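Local coordinates for protein rhamnonate dehydratase (Gibberella zeae PH-1, PDB 3FXG) that probably dehydrates L-rhamnonate to its 2-keto-3-deoxy acid, as a magnesium-dependent lyase of the enolase superfamily, at residues A[67-72]-A[91-96]; A[360-365]-A[394-399]; A[366-371]-A[378-383]. All blocks are in the same frame, centred on the assembly; numbering follows the deposited sequence.

Interaction 1. Residues A[67-72]-A[91-96]; sequences FLVEIE and WLVHQH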
loop_
_atom_site.group_PDB
_atom_site.type_symbol
_atom_site.label_atom_id
_atom_site.label_comp_id
_atom_site.label_asym_id
_atom_site.label_seq_id
_atom_site.Cartn_x
_atom_site.Cartn_y
_atom_site.Cartn_z
ATOM N N PHE A 67 25.109 -9.151 -38.085
ATOM C CA PHE A 67 25.784 -8.043 -38.749
ATOM C C PHE A 67 27.034 -7.675 -37.958
ATOM O O PHE A 67 27.185 -8.071 -36.799
ATOM C CB PHE A 67 24.843 -6.830 -38.924
ATOM C CG PHE A 67 24.617 -6.011 -37.674
ATOM C CD1 PHE A 67 25.133 -4.718 -37.577
ATOM C CD2 PHE A 67 23.838 -6.497 -36.630
ATOM C CE1 PHE A 67 24.869 -3.917 -36.457
ATOM C CE2 PHE A 67 23.567 -5.707 -35.505
ATOM C CZ PHE A 67 24.084 -4.415 -35.421
ATOM N N LEU A 68 27.942 -6.951 -38.601
ATOM C CA LEU A 68 29.189 -6.541 -37.971
ATOM C C LEU A 68 29.398 -5.049 -38.149
ATOM O O LEU A 68 29.116 -4.491 -39.209
ATOM C CB LEU A 68 30.374 -7.282 -38.602
ATOM C CG LEU A 68 31.769 -6.884 -38.112
ATOM C CD1 LEU A 68 32.092 -7.636 -36.835
ATOM C CD2 LEU A 68 32.808 -7.205 -39.177
ATOM N N VAL A 69 29.901 -4.404 -37.108
ATOM C CA VAL A 69 30.170 -2.978 -37.162
ATOM C C VAL A 69 31.654 -2.738 -36.929
ATOM O O VAL A 69 32.251 -3.332 -36.032
ATOM C CB VAL A 69 29.366 -2.215 -36.083
ATOM C CG1 VAL A 69 29.847 -0.775 -35.993
ATOM C CG2 VAL A 69 27.881 -2.259 -36.416
ATOM N N GLU A 70 32.251 -1.881 -37.749
ATOM C CA GLU A 70 33.657 -1.537 -37.591
ATOM C C GLU A 70 33.744 -0.030 -37.391
ATOM O O GLU A 70 33.126 0.735 -38.129
ATOM C CB GLU A 70 34.478 -1.912 -38.832
ATOM C CG GLU A 70 34.518 -3.394 -39.178
ATOM C CD GLU A 70 35.531 -3.701 -40.278
ATOM O OE1 GLU A 70 35.549 -2.969 -41.288
ATOM O OE2 GLU A 70 36.303 -4.672 -40.138
ATOM N N ILE A 71 34.495 0.394 -36.383
ATOM C CA ILE A 71 34.671 1.815 -36.128
ATOM C C ILE A 71 36.170 2.085 -36.201
ATOM O O ILE A 71 36.944 1.536 -35.420
ATOM C CB ILE A 71 34.127 2.213 -34.743
ATOM C CG1 ILE A 71 32.625 1.921 -34.680
ATOM C CG2 ILE A 71 34.391 3.697 -34.482
ATOM C CD1 ILE A 71 31.999 2.187 -33.316
ATOM N N GLU A 72 36.574 2.910 -37.160
ATOM C CA GLU A 72 37.986 3.223 -37.341
ATOM C C GLU A 72 38.331 4.596 -36.792
ATOM O O GLU A 72 37.639 5.576 -37.071
ATOM C CB GLU A 72 38.358 3.162 -38.824
ATOM C CG GLU A 72 39.852 3.284 -39.081
ATOM C CD GLU A 72 40.208 3.116 -40.543
ATOM O OE1 GLU A 72 39.675 2.184 -41.177
ATOM O OE2 GLU A 72 41.027 3.909 -41.052
ATOM N N TRP A 91 21.104 -0.723 -41.937
ATOM C CA TRP A 91 20.445 0.443 -42.517
ATOM C C TRP A 91 20.387 1.558 -41.477
ATOM O O TRP A 91 20.691 2.714 -41.775
ATOM C CB TRP A 91 19.026 0.081 -42.956
ATOM C CG TRP A 91 18.382 1.104 -43.839
ATOM C CD1 TRP A 91 18.387 1.131 -45.207
ATOM C CD2 TRP A 91 17.629 2.249 -43.418
ATOM N NE1 TRP A 91 17.679 2.218 -45.662
ATOM C CE2 TRP A 91 17.203 2.921 -44.586
ATOM C CE3 TRP A 91 17.271 2.771 -42.164
ATOM C CZ2 TRP A 91 16.435 4.093 -44.542
ATOM C CZ3 TRP A 91 16.507 3.939 -42.118
ATOM C CH2 TRP A 91 16.096 4.586 -43.303
ATOM N N LEU A 92 20.004 1.204 -40.254
ATOM C CA LEU A 92 19.902 2.181 -39.173
ATOM C C LEU A 92 21.262 2.742 -38.768
ATOM O O LEU A 92 21.394 3.940 -38.511
ATOM C CB LEU A 92 19.214 1.548 -37.959
ATOM C CG LEU A 92 17.735 1.200 -38.153
ATOM C CD1 LEU A 92 17.240 0.377 -36.973
ATOM C CD2 LEU A 92 16.921 2.481 -38.292
ATOM N N VAL A 93 22.270 1.877 -38.714
ATOM C CA VAL A 93 23.616 2.303 -38.348
ATOM C C VAL A 93 24.040 3.544 -39.132
ATOM O O VAL A 93 24.448 4.552 -38.553
ATOM C CB VAL A 93 24.661 1.191 -38.630
ATOM C CG1 VAL A 93 26.066 1.765 -38.525
ATOM C CG2 VAL A 93 24.488 0.040 -37.645
ATOM N N HIS A 94 23.935 3.464 -40.453
ATOM C CA HIS A 94 24.345 4.560 -41.323
ATOM C C HIS A 94 23.335 5.680 -41.504
ATOM O O HIS A 94 23.706 6.850 -41.530
ATOM C CB HIS A 94 24.744 3.998 -42.688
ATOM C CG HIS A 94 25.883 3.028 -42.621
ATOM N ND1 HIS A 94 27.179 3.420 -42.359
ATOM C CD2 HIS A 94 25.911 1.679 -42.719
ATOM C CE1 HIS A 94 27.955 2.353 -42.298
ATOM N NE2 HIS A 94 27.210 1.283 -42.512
ATOM N N GLN A 95 22.059 5.339 -41.627
ATOM C CA GLN A 95 21.046 6.369 -41.819
ATOM C C GLN A 95 20.783 7.214 -40.574
ATOM O O GLN A 95 20.523 8.414 -40.675
ATOM C CB GLN A 95 19.739 5.740 -42.303
ATOM C CG GLN A 95 19.800 5.186 -43.720
ATOM C CD GLN A 95 20.122 6.256 -44.750
ATOM O OE1 GLN A 95 21.238 6.324 -45.267
ATOM N NE2 GLN A 95 19.147 7.105 -45.043
ATOM N N HIS A 96 20.864 6.608 -39.396
ATOM C CA HIS A 96 20.594 7.367 -38.184
ATOM C C HIS A 96 21.769 7.632 -37.245
ATOM O O HIS A 96 22.085 8.782 -36.941
ATOM C CB HIS A 96 19.472 6.686 -37.387
ATOM C CG HIS A 96 18.842 7.568 -36.351
ATOM N ND1 HIS A 96 17.877 7.116 -35.478
ATOM C CD2 HIS A 96 19.023 8.879 -36.065
ATOM C CE1 HIS A 96 17.491 8.111 -34.698
ATOM N NE2 HIS A 96 18.170 9.191 -35.034
#

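Interaction 2. Residues A[360-365]-A[394-399]; sequences FGDLFI and RAKLIP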
loop_
_atom_site.group_PDB
_atom_site.type_symbol
_atom_site.label_atom_id
_atom_site.label_comp_id
_atom_site.label_asym_id
_atom_site.label_seq_id
_atom_site.Cartn_x
_atom_site.Cartn_y
_atom_site.Cartn_z
ATOM N N PHE A 360 30.119 -17.361 -31.769
ATOM C CA PHE A 360 29.963 -16.629 -33.020
ATOM C C PHE A 360 30.448 -17.420 -34.231
ATOM O O PHE A 360 30.692 -16.855 -35.298
ATOM C CB PHE A 360 30.696 -15.285 -32.933
ATOM C CG PHE A 360 30.247 -14.423 -31.783
ATOM C CD1 PHE A 360 28.899 -14.113 -31.610
ATOM C CD2 PHE A 360 31.168 -13.919 -30.872
ATOM C CE1 PHE A 360 28.476 -13.313 -30.547
ATOM C CE2 PHE A 360 30.756 -13.118 -29.803
ATOM C CZ PHE A 360 29.407 -12.815 -29.641
ATOM N N GLY A 361 30.582 -18.733 -34.065
ATOM C CA GLY A 361 31.015 -19.577 -35.166
ATOM C C GLY A 361 32.407 -19.293 -35.699
ATOM O O GLY A 361 33.330 -19.024 -34.930
ATOM N N ASP A 362 32.558 -19.341 -37.021
ATOM C CA ASP A 362 33.854 -19.112 -37.650
ATOM C C ASP A 362 34.158 -17.655 -37.997
ATOM O O ASP A 362 35.082 -17.376 -38.759
ATOM C CB ASP A 362 33.982 -19.982 -38.905
ATOM C CG ASP A 362 33.044 -19.551 -40.019
ATOM O OD1 ASP A 362 32.068 -18.821 -39.740
ATOM O OD2 ASP A 362 33.280 -19.955 -41.177
ATOM N N LEU A 363 33.391 -16.727 -37.433
ATOM C CA LEU A 363 33.618 -15.309 -37.697
ATOM C C LEU A 363 34.971 -14.889 -37.122
ATOM O O LEU A 363 35.692 -14.093 -37.721
ATOM C CB LEU A 363 32.507 -14.459 -37.072
ATOM C CG LEU A 363 32.642 -12.939 -37.216
ATOM C CD1 LEU A 363 32.691 -12.555 -38.684
ATOM C CD2 LEU A 363 31.470 -12.256 -36.530
ATOM N N PHE A 364 35.305 -15.431 -35.955
ATOM C CA PHE A 364 36.567 -15.123 -35.287
ATOM C C PHE A 364 37.426 -16.381 -35.204
ATOM O O PHE A 364 36.913 -17.496 -35.302
ATOM C CB PHE A 364 36.291 -14.580 -33.882
ATOM C CG PHE A 364 35.364 -13.396 -33.869
ATOM C CD1 PHE A 364 35.738 -12.198 -34.468
ATOM C CD2 PHE A 364 34.105 -13.489 -33.287
ATOM C CE1 PHE A 364 34.872 -11.106 -34.488
ATOM C CE2 PHE A 364 33.228 -12.402 -33.302
ATOM C CZ PHE A 364 33.613 -11.211 -33.904
ATOM N N ILE A 365 38.730 -16.204 -35.014
ATOM C CA ILE A 365 39.635 -17.347 -34.939
ATOM C C ILE A 365 40.131 -17.671 -33.531
ATOM O O ILE A 365 40.714 -18.734 -33.308
ATOM C CB ILE A 365 40.882 -17.127 -35.823
ATOM C CG1 ILE A 365 41.687 -15.942 -35.299
ATOM C CG2 ILE A 365 40.470 -16.876 -37.261
ATOM C CD1 ILE A 365 42.907 -15.603 -36.138
ATOM N N ARG A 394 35.987 -12.724 -43.877
ATOM C CA ARG A 394 35.817 -11.418 -44.506
ATOM C C ARG A 394 35.167 -11.517 -45.878
ATOM O O ARG A 394 34.423 -10.625 -46.287
ATOM C CB ARG A 394 37.157 -10.686 -44.617
ATOM C CG ARG A 394 37.622 -10.087 -43.304
ATOM C CD ARG A 394 38.747 -9.089 -43.508
ATOM N NE ARG A 394 39.146 -8.457 -42.250
ATOM C CZ ARG A 394 38.378 -7.631 -41.545
ATOM N NH1 ARG A 394 37.158 -7.321 -41.967
ATOM N NH2 ARG A 394 38.829 -7.116 -40.409
ATOM N N ALA A 395 35.443 -12.604 -46.589
ATOM C CA ALA A 395 34.864 -12.813 -47.908
ATOM C C ALA A 395 33.364 -13.029 -47.747
ATOM O O ALA A 395 32.580 -12.777 -48.663
ATOM C CB ALA A 395 35.501 -14.028 -48.571
ATOM N N LYS A 396 32.981 -13.499 -46.564
ATOM C CA LYS A 396 31.587 -13.769 -46.230
ATOM C C LYS A 396 30.898 -12.483 -45.776
ATOM O O LYS A 396 29.673 -12.429 -45.667
ATOM C CB LYS A 396 31.527 -14.809 -45.104
ATOM C CG LYS A 396 30.131 -15.278 -44.728
ATOM C CD LYS A 396 30.106 -15.885 -43.324
ATOM C CE LYS A 396 31.086 -17.044 -43.166
ATOM N NZ LYS A 396 30.734 -18.211 -44.025
ATOM N N LEU A 397 31.694 -11.450 -45.506
ATOM C CA LEU A 397 31.155 -10.174 -45.058
ATOM C C LEU A 397 30.584 -9.377 -46.218
ATOM O O LEU A 397 31.307 -8.955 -47.121
ATOM C CB LEU A 397 32.232 -9.358 -44.341
ATOM C CG LEU A 397 32.721 -9.938 -43.012
ATOM C CD1 LEU A 397 33.849 -9.080 -42.466
ATOM C CD2 LEU A 397 31.569 -10.003 -42.018
ATOM N N ILE A 398 29.274 -9.173 -46.175
ATOM C CA ILE A 398 28.568 -8.443 -47.213
ATOM C C ILE A 398 28.419 -6.967 -46.866
ATOM O O ILE A 398 27.711 -6.617 -45.922
ATOM C CB ILE A 398 27.161 -9.039 -47.420
ATOM C CG1 ILE A 398 27.271 -10.543 -47.675
ATOM C CG2 ILE A 398 26.466 -8.349 -48.576
ATOM C CD1 ILE A 398 25.939 -11.260 -47.685
ATOM N N PRO A 399 29.091 -6.080 -47.619
ATOM C CA PRO A 399 28.985 -4.644 -47.344
ATOM C C PRO A 399 27.504 -4.260 -47.393
ATOM O O PRO A 399 26.763 -4.755 -48.243
ATOM C CB PRO A 399 29.784 -4.017 -48.484
ATOM C CG PRO A 399 30.828 -5.055 -48.763
ATOM C CD PRO A 399 30.024 -6.333 -48.730
#

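Interaction 3. Residues A[366-371]-A[378-383]; sequences DEPIPT and ADLDKP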
loop_
_atom_site.group_PDB
_atom_site.type_symbol
_atom_site.label_atom_id
_atom_site.label_comp_id
_atom_site.label_asym_id
_atom_site.label_seq_id
_atom_site.Cartn_x
_atom_site.Cartn_y
_atom_site.Cartn_z
ATOM N N ASP A 366 39.891 -16.770 -32.583
ATOM C CA ASP A 366 40.378 -16.972 -31.221
ATOM C C ASP A 366 39.379 -16.719 -30.092
ATOM O O ASP A 366 39.752 -16.204 -29.036
ATOM C CB ASP A 366 41.603 -16.089 -30.998
ATOM C CG ASP A 366 41.361 -14.649 -31.406
ATOM O OD1 ASP A 366 40.194 -14.299 -31.700
ATOM O OD2 ASP A 366 42.335 -13.866 -31.432
ATOM N N GLU A 367 38.121 -17.081 -30.298
ATOM C CA GLU A 367 37.122 -16.877 -29.258
ATOM C C GLU A 367 37.444 -17.802 -28.082
ATOM O O GLU A 367 37.627 -19.002 -28.267
ATOM C CB GLU A 367 35.726 -17.200 -29.799
ATOM C CG GLU A 367 34.582 -16.821 -28.869
ATOM C CD GLU A 367 33.239 -17.354 -29.347
ATOM O OE1 GLU A 367 32.876 -17.113 -30.520
ATOM O OE2 GLU A 367 32.546 -18.013 -28.546
ATOM N N PRO A 368 37.548 -17.249 -26.862
ATOM C CA PRO A 368 37.845 -18.094 -25.700
ATOM C C PRO A 368 36.595 -18.912 -25.373
ATOM O O PRO A 368 35.508 -18.356 -25.234
ATOM C CB PRO A 368 38.187 -17.076 -24.615
ATOM C CG PRO A 368 37.315 -15.909 -24.974
ATOM C CD PRO A 368 37.480 -15.829 -26.479
ATOM N N ILE A 369 36.747 -20.226 -25.261
ATOM C CA ILE A 369 35.605 -21.095 -24.986
ATOM C C ILE A 369 35.764 -21.902 -23.700
ATOM O O ILE A 369 36.828 -22.449 -23.427
ATOM C CB ILE A 369 35.368 -22.052 -26.176
ATOM C CG1 ILE A 369 35.033 -21.236 -27.424
ATOM C CG2 ILE A 369 34.236 -23.023 -25.862
ATOM C CD1 ILE A 369 35.002 -22.049 -28.697
ATOM N N PRO A 370 34.692 -21.988 -22.893
ATOM C CA PRO A 370 34.730 -22.731 -21.630
ATOM C C PRO A 370 34.599 -24.243 -21.788
ATOM O O PRO A 370 33.651 -24.851 -21.289
ATOM C CB PRO A 370 33.570 -22.120 -20.851
ATOM C CG PRO A 370 32.563 -21.900 -21.922
ATOM C CD PRO A 370 33.397 -21.302 -23.051
ATOM N N THR A 371 35.561 -24.847 -22.479
ATOM C CA THR A 371 35.562 -26.292 -22.694
ATOM C C THR A 371 35.596 -27.070 -21.374
ATOM O O THR A 371 35.139 -28.213 -21.306
ATOM C CB THR A 371 36.775 -26.713 -23.558
ATOM O OG1 THR A 371 36.621 -26.182 -24.881
ATOM C CG2 THR A 371 36.874 -28.223 -23.645
ATOM N N ALA A 378 43.265 -14.572 -17.532
ATOM C CA ALA A 378 44.317 -14.751 -18.522
ATOM C C ALA A 378 43.711 -14.968 -19.907
ATOM O O ALA A 378 44.218 -14.443 -20.895
ATOM C CB ALA A 378 45.199 -15.936 -18.144
ATOM N N ASP A 379 42.619 -15.730 -19.976
ATOM C CA ASP A 379 41.958 -15.999 -21.253
ATOM C C ASP A 379 41.470 -14.705 -21.899
ATOM O O ASP A 379 41.315 -14.627 -23.120
ATOM C CB ASP A 379 40.741 -16.919 -21.071
ATOM C CG ASP A 379 41.107 -18.303 -20.566
ATOM O OD1 ASP A 379 42.105 -18.879 -21.044
ATOM O OD2 ASP A 379 40.372 -18.825 -19.701
ATOM N N LEU A 380 41.223 -13.691 -21.076
ATOM C CA LEU A 380 40.717 -12.417 -21.572
ATOM C C LEU A 380 41.785 -11.351 -21.787
ATOM O O LEU A 380 41.470 -10.229 -22.192
ATOM C CB LEU A 380 39.658 -11.880 -20.604
ATOM C CG LEU A 380 38.535 -12.852 -20.225
ATOM C CD1 LEU A 380 37.556 -12.163 -19.287
ATOM C CD2 LEU A 380 37.818 -13.326 -21.483
ATOM N N ASP A 381 43.044 -11.694 -21.531
ATOM C CA ASP A 381 44.117 -10.718 -21.685
ATOM C C ASP A 381 44.597 -10.465 -23.108
ATOM O O ASP A 381 45.684 -10.886 -23.504
ATOM C CB ASP A 381 45.307 -11.076 -20.786
ATOM C CG ASP A 381 45.048 -10.745 -19.324
ATOM O OD1 ASP A 381 44.322 -9.764 -19.054
ATOM O OD2 ASP A 381 45.578 -11.447 -18.442
ATOM N N LYS A 382 43.764 -9.765 -23.866
ATOM C CA LYS A 382 44.055 -9.381 -25.238
ATOM C C LYS A 382 43.408 -8.008 -25.400
ATOM O O LYS A 382 42.465 -7.677 -24.682
ATOM C CB LYS A 382 43.450 -10.383 -26.225
ATOM C CG LYS A 382 44.137 -11.741 -26.206
ATOM C CD LYS A 382 43.494 -12.708 -27.178
ATOM C CE LYS A 382 44.144 -14.080 -27.091
ATOM N NZ LYS A 382 43.397 -15.104 -27.871
ATOM N N PRO A 383 43.914 -7.183 -26.331
ATOM C CA PRO A 383 43.360 -5.843 -26.556
ATOM C C PRO A 383 41.857 -5.842 -26.849
ATOM O O PRO A 383 41.365 -6.676 -27.606
ATOM C CB PRO A 383 44.182 -5.329 -27.735
ATOM C CG PRO A 383 45.508 -6.009 -27.533
ATOM C CD PRO A 383 45.090 -7.413 -27.190
HETATM O O HOH W 1 40.787 -14.151 -27.820
#

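Interaction 1. Residues A[67-72]-A[91-96]
Where V69 of the strand 67-72 meets V93 of the helix 91-96, their CA atoms stand 8.5 Å apart, the nearest pair of the two backbones, so only side chains bridge the gap. V93 points from the helix toward the strand and presents one methyl group, CG2, to F67 and V69. That methyl lies 4.1 Å from CE1 of F67, reaching the ring obliquely, and 4.3 Å from CG2 of V69. In V93 the CG2 branch is anti to the carbonyl carbon and lies beside the backbone N, while CG1 is anti to the N (chi1 168°) and packs over one face of the neighbouring H94 ring. F67 holds its ring between its backbone N and carbonyl carbon (chi1 77°), which carries CE1 out toward the valine. The fold here is the alpha+beta capping domain of the enolase superfamily, in which an antiparallel sheet packs against helices. Alternate residues of a strand face opposite ways, and F67 and V69 belong to the side that looks at the helices: both also touch V135 of helix 128-148, whose V132 meets V93, and I14 of strand 11-19 touches V69 and V93. A beta-branched valine suits both partners, since it is compact and stiff on the strand and makes a short, blunt projection on the helix. All three residues are buried, in keeping with purely apolar chemistry. The polar side chains nearby find partners outside the contact: H94 NE2 is hydrogen-bonded to S16 OG, and E70 forms a salt bridge with R15. W91, L92, Q95 and H96 of the helix pack against a second subunit, where H96 NE2 is hydrogen-bonded to the carbonyl oxygen of W59 of that subunit.

Interaction 2. Residues A[360-365]-A[394-399]
L397, whose side chain meets L363 across the contact, has its backbone N hydrogen-bonded to the carbonyl oxygen of R394 at 3.0 Å, which closes a type I turn from R394 to L397 and brings K396 and L397 to the loop 360-365. The contact joins two parts of the enolase fold: 360-365 is in the loop between strands 344-347 and 374-376 of the barrel domain, whereas 394-399 leads into strand 397-399, an edge strand, within this chain, of the antiparallel sheet of the capping domain. At the outer rim the side chains of D362 and K396 come from opposite directions. The lysine leaves its backbone with CG anti to the N (chi1 -175°), then bends at chi3 and chi4; this folds CE in front of the carboxylate, 4.0 Å from OD1 of D362, rather than directing the ammonium group straight at it. K396 NZ stays 4.2 Å from D362 OD2, too far for a salt bridge. A long flexible lysine and a short aspartate suit this rim, where an attraction, probably softened by solvent, asks for no exact fit. Beneath the charged pair the contact becomes buried and apolar. L363 and L397 suit this inner layer because their branched ends can reach across between two backbones. L363 is also packed on T82 and I19, and L397 on F17, so the leucines continue the hydrophobic surface of the sheet. Beside this pair, CG of L363 sits over one face of the F364 ring, 3.8 Å above its plane. Across the interface the leucine ends meet through CD1 of L363 and CD2 of L397, 4.3 Å apart.

Interaction 3. Residues A[366-371]-A[378-383]
Charge and water join D366 to K382 at one end of the contact, and apolar packing around P368 forms the other. Both segments are loops of the modified TIM-barrel domain of the enolase superfamily, before and after the short strand 374-376 in the chain, which runs antiparallel to barrel strand 163-169. The ionic part is loose: K382 NZ stands 3.9 Å from OD2 of D366, a long salt bridge, and comes nearer still to the aspartate CB, at 3.7 Å. The two side chains slide past one another in opposite directions, and the lysine, extended beyond CG, reaches over with its full length. OD2 has a stronger partner in the hydroxyl of T388, which helps fix the carboxylate. A water supplies the firmer polar link, accepting from K382 NZ at 2.8 Å and donating to the backbone carbonyl oxygen of D366 at 2.6 Å. The ammonium group is thus connected to both the side chain and the main chain of the same residue; lysine suits this place because one long arm can span the gap between two loops near the surface. The apolar part centres on a proline, whose rigid ring offers a compact surface without a flexible tail. CB of P368 lies 4.4 Å from CB of D379, whose carboxylate turns to its own chain, OD2 accepting from T376 N. L380, itself buried, meets the same ring, and both residues rest on Y332 of helix 329-335. Leucine suits this buried place because its branched end is wholly apolar, its CD2 methyl meeting CG of P368 at 4.4 Å.

Interaction 1 is wholly buried and apolar, interaction 2 has leucines inside and a loose charged pair at its rim, and interaction 3 lies at the surface, where water and a long salt bridge accompany proline packing. Interactions 1 and 2 both reach the antiparallel sheet of the capping domain and touch through L68 CD2 and L397 CD1, 3.9 Å apart, with a long, weak ion pair between E70 and R394. Interactions 2 and 3 share one continuous loop, 360-371, tied by F360 N and E367 OE1 in a probable hydrogen bond. Interactions 1 and 3 remain separate, their nearest atoms about 11 Å apart. Interaction 2 joins the two domains, since its loop belongs to the barrel and its strand to the capping sheet.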